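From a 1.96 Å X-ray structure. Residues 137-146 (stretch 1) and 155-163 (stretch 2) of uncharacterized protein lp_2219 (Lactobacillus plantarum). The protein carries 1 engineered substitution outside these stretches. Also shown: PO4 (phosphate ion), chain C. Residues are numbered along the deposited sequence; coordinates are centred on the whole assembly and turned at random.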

# COMPACT_ATOMS: atom_id res chain seq x y z
N GLU A 137 -2.64 18.76 7.50
CA GLU A 137 -3.16 17.68 6.66
C GLU A 137 -4.30 16.92 7.33
O GLU A 137 -5.01 16.16 6.68
CB GLU A 137 -2.04 16.69 6.30
CG GLU A 137 -0.90 17.31 5.50
CD GLU A 137 0.24 17.82 6.37
OE1 GLU A 137 0.03 18.02 7.58
OE2 GLU A 137 1.35 18.03 5.82
N GLN A 138 -4.48 17.15 8.63
CA GLN A 138 -5.51 16.45 9.38
C GLN A 138 -6.77 17.27 9.63
O GLN A 138 -7.26 17.34 10.76
CB GLN A 138 -4.92 15.96 10.70
CG GLN A 138 -3.72 15.04 10.50
CD GLN A 138 -3.05 14.66 11.81
OE1 GLN A 138 -2.55 15.53 12.53
NE2 GLN A 138 -3.03 13.37 12.11
N ASP A 139 -7.31 17.87 8.58
CA ASP A 139 -8.51 18.68 8.68
C ASP A 139 -9.78 17.85 8.89
O ASP A 139 -10.80 18.37 9.35
CB ASP A 139 -8.67 19.55 7.43
CG ASP A 139 -8.55 18.76 6.14
OD1 ASP A 139 -9.33 19.04 5.20
OD2 ASP A 139 -7.69 17.86 6.06
N GLY A 140 -9.71 16.57 8.55
CA GLY A 140 -10.86 15.70 8.72
C GLY A 140 -10.44 14.25 8.63
O GLY A 140 -9.25 13.96 8.58
N SER A 141 -11.40 13.33 8.62
CA SER A 141 -11.07 11.91 8.53
C SER A 141 -10.48 11.59 7.17
O SER A 141 -11.01 12.02 6.14
CB SER A 141 -12.32 11.05 8.76
OG SER A 141 -12.04 9.70 8.47
N HIS A 142 -9.39 10.83 7.17
CA HIS A 142 -8.72 10.43 5.94
C HIS A 142 -8.31 8.96 6.04
O HIS A 142 -7.25 8.64 6.58
CB HIS A 142 -7.48 11.32 5.73
CG HIS A 142 -7.80 12.77 5.51
ND1 HIS A 142 -7.01 13.78 6.01
CD2 HIS A 142 -8.80 13.37 4.83
CE1 HIS A 142 -7.51 14.95 5.64
NE2 HIS A 142 -8.60 14.73 4.92
N ILE A 143 -9.14 8.07 5.52
CA ILE A 143 -8.85 6.64 5.56
C ILE A 143 -7.84 6.32 4.46
O ILE A 143 -8.02 6.71 3.31
CB ILE A 143 -10.14 5.80 5.35
CG1 ILE A 143 -11.21 6.23 6.36
CG2 ILE A 143 -9.84 4.32 5.55
CD1 ILE A 143 -10.77 6.10 7.82
N HIS A 144 -6.78 5.59 4.81
CA HIS A 144 -5.73 5.30 3.84
C HIS A 144 -5.36 3.82 3.71
O HIS A 144 -4.49 3.47 2.90
CB HIS A 144 -4.48 6.09 4.20
CG HIS A 144 -3.76 6.66 3.02
ND1 HIS A 144 -3.49 5.93 1.88
CD2 HIS A 144 -3.27 7.90 2.79
CE1 HIS A 144 -2.87 6.70 1.01
NE2 HIS A 144 -2.72 7.90 1.53
N TYR A 145 -6.01 2.97 4.48
CA TYR A 145 -5.68 1.55 4.45
C TYR A 145 -6.84 0.72 4.97
O TYR A 145 -7.45 1.06 5.99
CB TYR A 145 -4.42 1.33 5.31
CG TYR A 145 -3.93 -0.11 5.43
CD1 TYR A 145 -4.47 -0.97 6.38
CD2 TYR A 145 -2.88 -0.58 4.63
CE1 TYR A 145 -3.98 -2.28 6.53
CE2 TYR A 145 -2.40 -1.88 4.77
CZ TYR A 145 -2.95 -2.72 5.72
OH TYR A 145 -2.47 -4.01 5.86
N THR A 146 -7.16 -0.34 4.24
CA THR A 146 -8.23 -1.26 4.60
C THR A 146 -7.78 -2.66 4.18
O THR A 146 -7.94 -3.05 3.03
CB THR A 146 -9.55 -0.94 3.86
OG1 THR A 146 -9.30 -0.89 2.45
CG2 THR A 146 -10.13 0.39 4.33
N ALA A 155 -8.32 -4.19 9.39
CA ALA A 155 -7.63 -3.06 9.99
C ALA A 155 -7.87 -1.87 9.07
O ALA A 155 -7.62 -1.95 7.87
CB ALA A 155 -6.14 -3.35 10.10
N VAL A 156 -8.37 -0.78 9.64
CA VAL A 156 -8.68 0.43 8.89
C VAL A 156 -7.94 1.61 9.53
O VAL A 156 -8.15 1.91 10.70
CB VAL A 156 -10.21 0.69 8.89
CG1 VAL A 156 -10.54 1.98 8.14
CG2 VAL A 156 -10.93 -0.49 8.25
N ILE A 157 -7.07 2.26 8.76
CA ILE A 157 -6.26 3.36 9.28
C ILE A 157 -6.75 4.75 8.89
O ILE A 157 -6.94 5.04 7.72
CB ILE A 157 -4.80 3.20 8.82
CG1 ILE A 157 -4.28 1.82 9.22
CG2 ILE A 157 -3.93 4.30 9.42
CD1 ILE A 157 -2.92 1.49 8.64
N ASP A 158 -6.92 5.62 9.89
CA ASP A 158 -7.37 6.99 9.66
C ASP A 158 -6.21 7.94 9.91
O ASP A 158 -5.86 8.23 11.06
CB ASP A 158 -8.53 7.33 10.60
CG ASP A 158 -9.25 8.60 10.21
OD1 ASP A 158 -8.60 9.54 9.71
OD2 ASP A 158 -10.48 8.69 10.43
N LEU A 159 -5.61 8.43 8.83
CA LEU A 159 -4.49 9.35 8.94
C LEU A 159 -4.93 10.69 9.53
O LEU A 159 -4.18 11.33 10.28
CB LEU A 159 -3.88 9.57 7.54
CG LEU A 159 -2.75 10.59 7.39
CD1 LEU A 159 -1.79 10.14 6.29
CD2 LEU A 159 -3.33 11.96 7.07
N GLY A 160 -6.16 11.09 9.21
CA GLY A 160 -6.68 12.35 9.69
C GLY A 160 -6.96 12.45 11.18
O GLY A 160 -6.78 13.53 11.77
N SER A 161 -7.37 11.35 11.80
CA SER A 161 -7.69 11.37 13.22
C SER A 161 -6.70 10.60 14.11
O SER A 161 -6.93 10.45 15.31
CB SER A 161 -9.09 10.80 13.44
OG SER A 161 -9.14 9.44 13.05
N ASP A 162 -5.61 10.13 13.52
CA ASP A 162 -4.59 9.38 14.27
C ASP A 162 -5.14 8.12 14.92
O ASP A 162 -4.84 7.83 16.08
CB ASP A 162 -3.95 10.27 15.34
CG ASP A 162 -3.04 11.33 14.76
OD1 ASP A 162 -2.16 10.97 13.95
OD2 ASP A 162 -3.19 12.51 15.12
N LYS A 163 -5.94 7.36 14.18
CA LYS A 163 -6.52 6.14 14.74
C LYS A 163 -6.41 4.93 13.83
O LYS A 163 -6.41 5.05 12.60
CB LYS A 163 -8.00 6.37 15.08
CG LYS A 163 -8.24 7.35 16.21
CD LYS A 163 -9.72 7.67 16.36
CE LYS A 163 -9.97 8.69 17.45
NZ LYS A 163 -9.59 8.19 18.80
P PO4 C . -0.95 10.56 0.92
O1 PO4 C . -0.41 11.93 0.34
O2 PO4 C . 0.19 9.48 0.87
O3 PO4 C . -1.42 10.77 2.41
O4 PO4 C . -2.17 10.07 0.06

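The two stretches run side by side in nearly opposite directions. Strands 143-146 and 155-158 lie at 166° and approach to 4.8 Å. Together the stretches bury 727 Å². Gln138 and Leu159 are the most covered residues, at 80 and 79 Å².

Gln138 sits before the strand and its CA-to-CB bond points toward the other stretch. Its NE2 donates a hydrogen bond to Leu159 O at 3.0 Å. The angle of 177° is almost straight, so the amide satisfies a carbonyl just past the end of strand 155-158. Gln138 NE2 also lies 3.1 Å from Asp162 OD2. Gln138 CB packs 3.2 Å from Gly160 O.

Leu159 is held through its backbone as well. Leu159 N donates to His142 O at 2.8 Å. Its two methyl ends come near two imidazoles. Leu159 CD2 lies at the edge of the His142 ring, 4.2 Å from His142 ND1. Leu159 CD1 is 4.4 Å from His144 CD2. His144 NE2 in turn donates to O4 of the phosphate at 2.7 Å. The ion probably comes from the crystallisation liquor.

Gly160 fits closely because it has no side chain. A CB here would fall 1.9 Å from Gly140 O. Instead Gly160 CA makes a CA-H...O contact with Gly140 O at 3.2 Å.

Asp158 holds the segment just before strand 143-146 with both carboxylate oxygens. His142 N donates to Asp158 OD1 at 3.0 Å, and Ser141 OG to Asp158 OD2 at 2.7 Å. Within its own stretch, Asp158 OD1 also accepts from Ser161 N at 3.0 Å.

Further along, His144 N donates to Ile157 O, and Ile157 N to Tyr145 O, both at 3.0 Å. Ile143 CG2 meets Val156 CG1 at 3.6 Å on one face. On the other, Tyr145 CB meets Ile157 CD1 at 3.7 Å. Both are apolar contacts.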